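Long-range contacts in pseudoazurin (Methylobacterium extorquens, PDB 1PMY), which binds one copper ion per molecule and, like other blue copper proteins of its family, probably carries electrons in the periplasm: residues K70-Y74 / R96-A102; G39-I45 / G75-H81; D29-P35 / Q62-F68. The contacts are given in a common frame with arbitrary orientation. Residue numbers count along the deposited sequence, not the author numbering.

Contact 1: residues K70-Y74 / R96-A102; sequences KEGVY and RDNLEAA
Residues 70-74 lead out of a loop into a strand that starts at Gly72. Residues 96-102 make a type I beta turn from Arg96 to Leu99 and enter a helix at Leu99. The turn is closed by Leu99 N to Arg96 O (3.1 Å). CA atoms come nearest at Gly72 and Arg96 (5.3 Å) and at Val73 and Leu99 (6.1 Å). Asn98 takes chi1 p (80°) with chi2 at -51°, which turns the end of its amide to the backbone of Val73. Val73 N donates to Asn98 OD1 (3.1 Å), and Asn98 ND2 donates to Val73 O (2.7 Å). A side-chain amide thus pairs with the strand as a neighbouring strand would. Gly72 has phi/psi 135/-170, and a CB there would clash with Asn98 OD1. Val73, chi1 t, points toward the helix. Val73 CG2 meets Leu99 CD1 at 4.0 Å (Leu99 chi1 t, chi2 p), and Val73 CG1 meets Ala102 CB at 4.1 Å. Phe119 of helix 109-120 touches both Val73 and Leu99. Tyr74, chi1 m, points away, and its OH donates to Lys70 O (2.8 Å). Arg96, m at chi1 and chi2, brings CD to 4.2 Å from Val73 CG2, while its NH1 bonds Gly93 O. The contact joins the sheet to the C-terminal helical part. Its chemistry implies a polar fastening by one amide, backed by a small apolar patch.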
loop_
_atom_site.group_PDB
_atom_site.type_symbol
_atom_site.label_atom_id
_atom_site.label_comp_id
_atom_site.label_asym_id
_atom_site.label_seq_id
_atom_site.Cartn_x
_atom_site.Cartn_y
_atom_site.Cartn_z
ATOM N N LYS A 70 -4.239 10.533 -9.279
ATOM C CA LYS A 70 -3.699 9.926 -10.507
ATOM C C LYS A 70 -4.132 8.496 -10.558
ATOM O O LYS A 70 -3.955 7.785 -9.507
ATOM C CB LYS A 70 -2.177 9.975 -10.529
ATOM C CG LYS A 70 -1.525 11.325 -10.227
ATOM C CD LYS A 70 -1.461 12.173 -11.480
ATOM C CE LYS A 70 -1.007 13.610 -11.011
ATOM N NZ LYS A 70 -0.803 14.379 -12.277
ATOM N N GLU A 71 -4.614 7.981 -11.628
ATOM C CA GLU A 71 -4.967 6.527 -11.716
ATOM C C GLU A 71 -3.706 5.662 -11.874
ATOM O O GLU A 71 -2.654 6.149 -12.365
ATOM C CB GLU A 71 -5.837 6.318 -12.956
ATOM C CG GLU A 71 -7.207 7.059 -12.836
ATOM C CD GLU A 71 -8.116 6.540 -13.934
ATOM O OE1 GLU A 71 -7.924 5.539 -14.594
ATOM O OE2 GLU A 71 -9.103 7.212 -14.091
ATOM N N GLY A 72 -3.808 4.413 -11.479
ATOM C CA GLY A 72 -2.647 3.504 -11.583
ATOM C C GLY A 72 -2.485 2.691 -10.298
ATOM O O GLY A 72 -3.375 2.635 -9.456
ATOM N N VAL A 73 -1.358 2.007 -10.231
ATOM C CA VAL A 73 -0.956 1.064 -9.229
ATOM C C VAL A 73 0.091 1.668 -8.276
ATOM O O VAL A 73 1.062 2.310 -8.748
ATOM C CB VAL A 73 -0.284 -0.175 -9.966
ATOM C CG1 VAL A 73 0.045 -1.286 -8.988
ATOM C CG2 VAL A 73 -1.370 -0.731 -10.952
ATOM N N TYR A 74 -0.217 1.579 -6.988
ATOM C CA TYR A 74 0.655 2.183 -5.942
ATOM C C TYR A 74 1.095 1.067 -4.971
ATOM O O TYR A 74 0.202 0.262 -4.588
ATOM C CB TYR A 74 -0.222 3.126 -5.129
ATOM C CG TYR A 74 -0.653 4.380 -5.845
ATOM C CD1 TYR A 74 -1.707 4.331 -6.789
ATOM C CD2 TYR A 74 -0.001 5.581 -5.600
ATOM C CE1 TYR A 74 -2.095 5.563 -7.385
ATOM C CE2 TYR A 74 -0.381 6.771 -6.232
ATOM C CZ TYR A 74 -1.457 6.737 -7.140
ATOM O OH TYR A 74 -1.880 7.923 -7.699
ATOM N N ARG A 96 -3.539 1.310 -16.303
ATOM C CA ARG A 96 -2.584 0.319 -15.814
ATOM C C ARG A 96 -1.199 0.526 -16.471
ATOM O O ARG A 96 -0.360 -0.404 -16.553
ATOM C CB ARG A 96 -3.047 -1.089 -15.943
ATOM C CG ARG A 96 -4.395 -1.480 -15.305
ATOM C CD ARG A 96 -4.315 -1.642 -13.839
ATOM N NE ARG A 96 -5.634 -1.926 -13.222
ATOM C CZ ARG A 96 -6.422 -0.957 -12.719
ATOM N NH1 ARG A 96 -6.153 0.321 -12.671
ATOM N NH2 ARG A 96 -7.548 -1.465 -12.237
ATOM N N ASP A 97 -0.942 1.748 -16.855
ATOM C CA ASP A 97 0.321 2.178 -17.485
ATOM C C ASP A 97 1.533 1.752 -16.667
ATOM O O ASP A 97 2.506 1.285 -17.296
ATOM C CB ASP A 97 0.377 3.685 -17.750
ATOM C CG ASP A 97 -0.624 4.271 -18.674
ATOM O OD1 ASP A 97 -1.474 3.580 -19.282
ATOM O OD2 ASP A 97 -0.593 5.523 -18.826
ATOM N N ASN A 98 1.527 1.900 -15.340
ATOM C CA ASN A 98 2.629 1.559 -14.489
ATOM C C ASN A 98 2.636 0.167 -13.891
ATOM O O ASN A 98 3.496 -0.222 -13.039
ATOM C CB ASN A 98 2.927 2.655 -13.458
ATOM C CG ASN A 98 1.894 2.483 -12.297
ATOM O OD1 ASN A 98 0.685 2.403 -12.511
ATOM N ND2 ASN A 98 2.444 2.404 -11.094
ATOM N N LEU A 99 1.675 -0.674 -14.241
ATOM C CA LEU A 99 1.652 -2.076 -13.710
ATOM C C LEU A 99 2.932 -2.884 -13.974
ATOM O O LEU A 99 3.406 -3.484 -13.014
ATOM C CB LEU A 99 0.429 -2.753 -14.385
ATOM C CG LEU A 99 0.144 -4.153 -13.835
ATOM C CD1 LEU A 99 0.001 -4.246 -12.367
ATOM C CD2 LEU A 99 -1.232 -4.519 -14.519
ATOM N N GLU A 100 3.431 -2.965 -15.162
ATOM C CA GLU A 100 4.644 -3.817 -15.442
ATOM C C GLU A 100 5.801 -3.239 -14.656
ATOM O O GLU A 100 6.588 -4.028 -14.082
ATOM C CB GLU A 100 4.902 -3.775 -16.961
ATOM C CG GLU A 100 6.159 -4.534 -17.450
ATOM C CD GLU A 100 6.267 -5.970 -17.074
ATOM O OE1 GLU A 100 5.287 -6.665 -16.753
ATOM O OE2 GLU A 100 7.470 -6.383 -17.040
ATOM N N ALA A 101 5.935 -1.913 -14.607
ATOM C CA ALA A 101 6.957 -1.258 -13.815
ATOM C C ALA A 101 6.876 -1.600 -12.319
ATOM O O ALA A 101 7.881 -1.908 -11.630
ATOM C CB ALA A 101 7.119 0.224 -14.068
ATOM N N ALA A 102 5.649 -1.492 -11.806
ATOM C CA ALA A 102 5.434 -1.662 -10.325
ATOM C C ALA A 102 5.675 -3.114 -9.938
ATOM O O ALA A 102 6.300 -3.383 -8.873
ATOM C CB ALA A 102 4.086 -1.171 -9.889
HETATM O O HOH W 1 -0.977 4.264 -14.726
#

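Contact 2: residues G39-I45 / G75-H81; sequences GHNVETI and GFKCAPH. With CU (copper (II) ion), chain B.
This is a short antiparallel strand pairing that runs into the copper site of a cupredoxin fold. Edge strand 43-44 lies beside strand 72-77. Glu43 and Lys77 form a hydrogen-bonded pair (CA-CA 5.3 Å), with Glu43 N to Lys77 O 2.7 Å and Lys77 N to Glu43 O 2.8 Å. Thr44 and Phe76 form a non-hydrogen-bonded pair (CA-CA 4.7 Å). Ile45 N to Gly75 O (3.1 Å) extends the ladder. From Val42 back to Gly39, and from Cys78 on, the segments are loop and lead to the metal. Copper is bound by His40 ND1 (2.1 Å), Cys78 SG (2.1 Å) and His81 ND1 (2.0 Å), and Met86 completes the four ligands of this type 1 site. His40 and His81 are both chi1 m, and Cys78 is t. The two histidine rings meet rim to rim, with planes at 62°. Asn41 N donates to Cys78 SG (3.6 Å), a second-shell bond. Asn41, chi1 p, takes Ala79 N on OD1 (2.8 Å), tying the ligand loops together. Lys77, chi1 p and then extended, reaches water 2 from NZ (2.7 Å); Glu43 OE2 bonds Tyr55 OH. Val42 CG1 packs on Phe76 CD1 (3.8 Å). Strand 87-92 flanks strand 72-77 on its other side, Phe18 of strand 17-25 touches Val42 and Cys78, and Met7 of strand 2-8 touches His40 and Val42.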
loop_
_atom_site.group_PDB
_atom_site.type_symbol
_atom_site.label_atom_id
_atom_site.label_comp_id
_atom_site.label_asym_id
_atom_site.label_seq_id
_atom_site.Cartn_x
_atom_site.Cartn_y
_atom_site.Cartn_z
ATOM N N GLY A 39 3.164 2.172 16.266
ATOM C CA GLY A 39 4.475 1.812 15.682
ATOM C C GLY A 39 4.426 1.515 14.170
ATOM O O GLY A 39 5.402 0.909 13.724
ATOM N N HIS A 40 3.389 1.867 13.503
ATOM C CA HIS A 40 3.291 1.657 12.033
ATOM C C HIS A 40 3.223 2.977 11.302
ATOM O O HIS A 40 2.764 3.969 11.899
ATOM C CB HIS A 40 2.169 0.698 11.697
ATOM C CG HIS A 40 2.213 -0.620 12.355
ATOM N ND1 HIS A 40 3.036 -1.700 12.168
ATOM C CD2 HIS A 40 1.365 -1.025 13.387
ATOM C CE1 HIS A 40 2.735 -2.682 12.961
ATOM N NE2 HIS A 40 1.714 -2.304 13.684
ATOM N N ASN A 41 3.659 2.967 10.032
ATOM C CA ASN A 41 3.454 4.182 9.178
ATOM C C ASN A 41 3.101 3.637 7.770
ATOM O O ASN A 41 3.071 2.425 7.542
ATOM C CB ASN A 41 4.487 5.238 9.184
ATOM C CG ASN A 41 5.752 4.896 8.372
ATOM O OD1 ASN A 41 5.882 3.676 8.078
ATOM N ND2 ASN A 41 6.348 5.984 7.920
ATOM N N VAL A 42 3.073 4.604 6.865
ATOM C CA VAL A 42 2.842 4.344 5.443
ATOM C C VAL A 42 3.854 5.211 4.635
ATOM O O VAL A 42 4.072 6.424 4.891
ATOM C CB VAL A 42 1.372 4.793 5.074
ATOM C CG1 VAL A 42 1.139 4.312 3.614
ATOM C CG2 VAL A 42 0.364 3.965 5.926
ATOM N N GLU A 43 4.477 4.517 3.704
ATOM C CA GLU A 43 5.475 5.255 2.856
ATOM C C GLU A 43 5.451 4.649 1.485
ATOM O O GLU A 43 5.338 3.392 1.295
ATOM C CB GLU A 43 6.890 5.231 3.445
ATOM C CG GLU A 43 7.966 5.925 2.613
ATOM C CD GLU A 43 9.325 6.077 3.232
ATOM O OE1 GLU A 43 9.426 5.682 4.386
ATOM O OE2 GLU A 43 10.250 6.625 2.628
ATOM N N THR A 44 5.575 5.540 0.526
ATOM C CA THR A 44 5.627 5.056 -0.900
ATOM C C THR A 44 6.835 4.062 -1.043
ATOM O O THR A 44 7.898 4.315 -0.411
ATOM C CB THR A 44 6.001 6.332 -1.770
ATOM O OG1 THR A 44 4.892 7.262 -1.614
ATOM C CG2 THR A 44 6.321 6.044 -3.254
ATOM N N ILE A 45 6.651 3.057 -1.863
ATOM C CA ILE A 45 7.823 2.233 -2.252
ATOM C C ILE A 45 8.232 2.816 -3.660
ATOM O O ILE A 45 7.436 2.844 -4.621
ATOM C CB ILE A 45 7.439 0.756 -2.445
ATOM C CG1 ILE A 45 7.336 0.192 -0.995
ATOM C CG2 ILE A 45 8.707 -0.005 -3.140
ATOM C CD1 ILE A 45 6.392 -1.042 -0.971
ATOM N N GLY A 75 2.356 1.061 -4.561
ATOM C CA GLY A 75 2.753 0.075 -3.519
ATOM C C GLY A 75 3.213 0.967 -2.308
ATOM O O GLY A 75 3.831 2.031 -2.618
ATOM N N PHE A 76 2.760 0.485 -1.164
ATOM C CA PHE A 76 3.143 1.238 0.056
ATOM C C PHE A 76 3.741 0.205 1.030
ATOM O O PHE A 76 3.284 -0.917 1.037
ATOM C CB PHE A 76 1.900 1.858 0.731
ATOM C CG PHE A 76 1.248 2.977 -0.043
ATOM C CD1 PHE A 76 1.928 4.176 -0.091
ATOM C CD2 PHE A 76 0.089 2.753 -0.809
ATOM C CE1 PHE A 76 1.394 5.230 -0.850
ATOM C CE2 PHE A 76 -0.494 3.817 -1.513
ATOM C CZ PHE A 76 0.198 5.014 -1.522
ATOM N N LYS A 77 4.658 0.707 1.807
ATOM C CA LYS A 77 5.282 -0.087 2.880
ATOM C C LYS A 77 5.003 0.677 4.198
ATOM O O LYS A 77 4.674 1.843 4.289
ATOM C CB LYS A 77 6.836 -0.099 2.639
ATOM C CG LYS A 77 7.616 1.183 2.751
ATOM C CD LYS A 77 9.141 0.873 2.601
ATOM C CE LYS A 77 9.876 2.201 2.552
ATOM N NZ LYS A 77 11.356 1.819 2.480
ATOM N N CYS A 78 5.218 -0.130 5.254
ATOM C CA CYS A 78 5.340 0.378 6.618
ATOM C C CYS A 78 6.877 0.485 6.775
ATOM O O CYS A 78 7.532 -0.586 6.632
ATOM C CB CYS A 78 4.671 -0.538 7.645
ATOM S SG CYS A 78 5.306 -0.122 9.270
ATOM N N ALA A 79 7.441 1.682 6.872
ATOM C CA ALA A 79 8.913 1.776 6.967
ATOM C C ALA A 79 9.610 0.914 7.919
ATOM O O ALA A 79 10.468 0.072 7.473
ATOM C CB ALA A 79 9.478 3.130 6.693
ATOM N N PRO A 80 9.297 0.941 9.221
ATOM C CA PRO A 80 9.969 0.112 10.217
ATOM C C PRO A 80 9.699 -1.393 9.977
ATOM O O PRO A 80 10.646 -2.145 10.354
ATOM C CB PRO A 80 9.300 0.489 11.536
ATOM C CG PRO A 80 8.135 1.328 11.208
ATOM C CD PRO A 80 8.319 1.950 9.795
ATOM N N HIS A 81 8.580 -1.790 9.320
ATOM C CA HIS A 81 8.359 -3.233 9.119
ATOM C C HIS A 81 8.411 -3.712 7.689
ATOM O O HIS A 81 7.748 -4.713 7.325
ATOM C CB HIS A 81 6.978 -3.722 9.764
ATOM C CG HIS A 81 6.887 -3.245 11.163
ATOM N ND1 HIS A 81 5.832 -2.464 11.639
ATOM C CD2 HIS A 81 7.735 -3.479 12.204
ATOM C CE1 HIS A 81 6.080 -2.248 12.960
ATOM N NE2 HIS A 81 7.156 -2.854 13.315
HETATM CU CU CU B . 4.425 -1.511 10.647
HETATM O O HOH W 2 12.223 4.071 3.672
#

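Contact 3: residues D29-P35 / Q62-F68; sequences DSIKFLP and QEAVVKF
Asp29 O accepts from Phe68 N (2.9 Å). The Asp29 CA-to-CB bond points away, and its carboxylate accepts from Asp1 N and Lys26 N. Ser30 begins strand 30-34, which runs antiparallel to strand 64-67 at 164°, with axes 4.7 Å apart. Ser30 sits in a non-hydrogen-bonded pair with Lys67 (CA-CA 4.1 Å). Ile31 and Val66 are a hydrogen-bonded pair (CA-CA 5.5 Å): Ile31 N to Val66 O is 2.9 Å, and Val66 N to Ile31 O is 3.0 Å. Ile31, m then t, puts CD1 3.7 Å from Phe68 CE1. Lys32 faces Val65 across a non-hydrogen-bonded pair (CA-CA 4.5 Å). Its chain is t at chi1 and chi2, then bends at chi3 (-98°), so that Lys32 NZ makes a salt bridge to Glu63 OE1 (2.8 Å). Phe33 pairs with Ala64, with Phe33 N to Ala64 O at 2.9 Å and Ala64 N to Phe33 O at 3.2 Å. Its ring, chi1 m, presents an edge, Phe33 CE2 to Val66 CG2 3.9 Å. Pro35 ends the run, with CD 3.6 Å from Glu63 CA. Strand 2-8 lies beside strand 30-34, while strand 64-67 is outermost. This is a long-range antiparallel pairing at the edge of the cupredoxin beta-sandwich: Ile31, Phe33, Ala64 and Val66 share one face, Ser30, Lys32, Val65 and Lys67 the other. The chemistry implies an apolar inner face and a more polar, salt-bridged outer one.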
loop_
_atom_site.group_PDB
_atom_site.type_symbol
_atom_site.label_atom_id
_atom_site.label_comp_id
_atom_site.label_asym_id
_atom_site.label_seq_id
_atom_site.Cartn_x
_atom_site.Cartn_y
_atom_site.Cartn_z
ATOM N N ASP A 29 -10.894 9.296 -4.455
ATOM C CA ASP A 29 -11.032 8.562 -3.211
ATOM C C ASP A 29 -9.819 8.852 -2.282
ATOM O O ASP A 29 -8.699 9.166 -2.757
ATOM C CB ASP A 29 -11.365 7.126 -3.240
ATOM C CG ASP A 29 -12.637 6.704 -3.936
ATOM O OD1 ASP A 29 -13.623 7.547 -3.925
ATOM O OD2 ASP A 29 -12.777 5.624 -4.443
ATOM N N SER A 30 -10.012 8.635 -1.025
ATOM C CA SER A 30 -8.948 8.723 -0.031
ATOM C C SER A 30 -8.939 7.425 0.783
ATOM O O SER A 30 -9.896 6.597 0.888
ATOM C CB SER A 30 -9.022 10.009 0.761
ATOM O OG SER A 30 -10.193 9.947 1.574
ATOM N N ILE A 31 -7.767 7.175 1.414
ATOM C CA ILE A 31 -7.694 6.085 2.409
ATOM C C ILE A 31 -7.373 6.789 3.745
ATOM O O ILE A 31 -6.523 7.648 3.744
ATOM C CB ILE A 31 -6.557 5.025 2.085
ATOM C CG1 ILE A 31 -6.933 4.223 0.823
ATOM C CG2 ILE A 31 -6.258 4.079 3.277
ATOM C CD1 ILE A 31 -5.741 3.350 0.211
ATOM N N LYS A 32 -8.035 6.305 4.779
ATOM C CA LYS A 32 -7.597 6.733 6.137
ATOM C C LYS A 32 -6.913 5.473 6.729
ATOM O O LYS A 32 -7.514 4.365 6.936
ATOM C CB LYS A 32 -8.829 7.095 6.967
ATOM C CG LYS A 32 -8.459 7.673 8.344
ATOM C CD LYS A 32 -9.787 8.039 9.104
ATOM C CE LYS A 32 -10.079 9.533 8.955
ATOM N NZ LYS A 32 -9.208 10.343 9.897
ATOM N N PHE A 33 -5.656 5.588 7.060
ATOM C CA PHE A 33 -4.849 4.490 7.646
ATOM C C PHE A 33 -4.990 4.701 9.191
ATOM O O PHE A 33 -4.727 5.812 9.592
ATOM C CB PHE A 33 -3.345 4.678 7.289
ATOM C CG PHE A 33 -3.128 4.322 5.820
ATOM C CD1 PHE A 33 -2.922 3.041 5.451
ATOM C CD2 PHE A 33 -3.166 5.404 4.876
ATOM C CE1 PHE A 33 -2.753 2.711 4.113
ATOM C CE2 PHE A 33 -2.873 5.110 3.547
ATOM C CZ PHE A 33 -2.719 3.763 3.159
ATOM N N LEU A 34 -5.470 3.643 9.838
ATOM C CA LEU A 34 -5.740 3.735 11.286
ATOM C C LEU A 34 -4.671 3.052 12.110
ATOM O O LEU A 34 -4.450 1.876 11.878
ATOM C CB LEU A 34 -7.128 3.055 11.476
ATOM C CG LEU A 34 -8.299 3.852 10.836
ATOM C CD1 LEU A 34 -9.534 2.962 10.888
ATOM C CD2 LEU A 34 -8.468 5.187 11.487
ATOM N N PRO A 35 -4.145 3.787 13.092
ATOM C CA PRO A 35 -3.126 3.227 13.976
ATOM C C PRO A 35 -3.753 2.295 15.001
ATOM O O PRO A 35 -3.573 2.528 16.213
ATOM C CB PRO A 35 -2.472 4.505 14.567
ATOM C CG PRO A 35 -3.667 5.450 14.716
ATOM C CD PRO A 35 -4.464 5.217 13.404
ATOM N N GLN A 62 0.526 7.574 13.951
ATOM C CA GLN A 62 -0.568 8.555 13.755
ATOM C C GLN A 62 -1.533 8.092 12.674
ATOM O O GLN A 62 -1.172 7.439 11.651
ATOM C CB GLN A 62 0.002 9.902 13.250
ATOM C CG GLN A 62 0.830 10.570 14.314
ATOM C CD GLN A 62 1.055 12.034 14.119
ATOM O OE1 GLN A 62 1.620 12.644 15.054
ATOM N NE2 GLN A 62 0.764 12.682 12.997
ATOM N N GLU A 63 -2.790 8.578 12.814
ATOM C CA GLU A 63 -3.792 8.272 11.724
ATOM C C GLU A 63 -3.289 9.159 10.556
ATOM O O GLU A 63 -2.663 10.252 10.838
ATOM C CB GLU A 63 -5.096 8.979 12.024
ATOM C CG GLU A 63 -5.847 8.781 13.261
ATOM C CD GLU A 63 -7.377 8.766 13.125
ATOM O OE1 GLU A 63 -7.892 9.449 12.217
ATOM O OE2 GLU A 63 -7.967 8.044 13.911
ATOM N N ALA A 64 -3.565 8.763 9.349
ATOM C CA ALA A 64 -3.109 9.568 8.210
ATOM C C ALA A 64 -4.106 9.373 7.079
ATOM O O ALA A 64 -4.721 8.300 7.022
ATOM C CB ALA A 64 -1.731 9.017 7.703
ATOM N N VAL A 65 -4.277 10.383 6.326
ATOM C CA VAL A 65 -5.142 10.324 5.162
ATOM C C VAL A 65 -4.299 10.635 3.916
ATOM O O VAL A 65 -3.459 11.539 3.826
ATOM C CB VAL A 65 -6.349 11.286 5.330
ATOM C CG1 VAL A 65 -7.057 11.315 3.940
ATOM C CG2 VAL A 65 -7.241 10.813 6.448
ATOM N N VAL A 66 -4.593 9.783 2.885
ATOM C CA VAL A 66 -3.944 9.980 1.580
ATOM C C VAL A 66 -5.050 10.068 0.523
ATOM O O VAL A 66 -5.853 9.130 0.374
ATOM C CB VAL A 66 -2.959 8.810 1.259
ATOM C CG1 VAL A 66 -2.236 9.044 -0.114
ATOM C CG2 VAL A 66 -1.932 8.715 2.392
ATOM N N LYS A 67 -5.070 11.202 -0.172
ATOM C CA LYS A 67 -6.058 11.382 -1.252
ATOM C C LYS A 67 -5.350 10.935 -2.556
ATOM O O LYS A 67 -4.075 11.131 -2.702
ATOM C CB LYS A 67 -6.640 12.777 -1.281
ATOM C CG LYS A 67 -7.882 12.932 -2.167
ATOM C CD LYS A 67 -8.402 14.337 -2.039
ATOM C CE LYS A 67 -9.673 14.795 -2.668
ATOM N NZ LYS A 67 -10.767 13.873 -2.295
ATOM N N PHE A 68 -6.114 10.313 -3.434
ATOM C CA PHE A 68 -5.586 9.765 -4.668
ATOM C C PHE A 68 -6.233 10.426 -5.879
ATOM O O PHE A 68 -7.463 10.292 -6.063
ATOM C CB PHE A 68 -5.778 8.263 -4.756
ATOM C CG PHE A 68 -5.028 7.484 -3.752
ATOM C CD1 PHE A 68 -5.482 7.252 -2.455
ATOM C CD2 PHE A 68 -3.812 6.897 -4.151
ATOM C CE1 PHE A 68 -4.732 6.497 -1.552
ATOM C CE2 PHE A 68 -3.035 6.160 -3.272
ATOM C CZ PHE A 68 -3.475 5.948 -1.976
#

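Contacts 2 and 3 both pair strands at an edge of the same sheet, whereas contact 1 joins strand 72-77 to a turn and helix. Contacts 1 and 2 share that strand but lie on opposite sides of the chain's centre, about 18 Å apart between centres. All three are partly buried, though contact 3 has more exposed residues. Their inner residues meet in the core: Phe68 of contact 3 packs on Tyr74 of contact 1 and Phe76 of contact 2, and Phe33 packs on Val42. Chemistry follows place. Contacts 2 and 3 both have a backbone ladder; contact 2 adds copper ligands and contact 3 a surface salt bridge. Contact 1 relies on an asparagine amide.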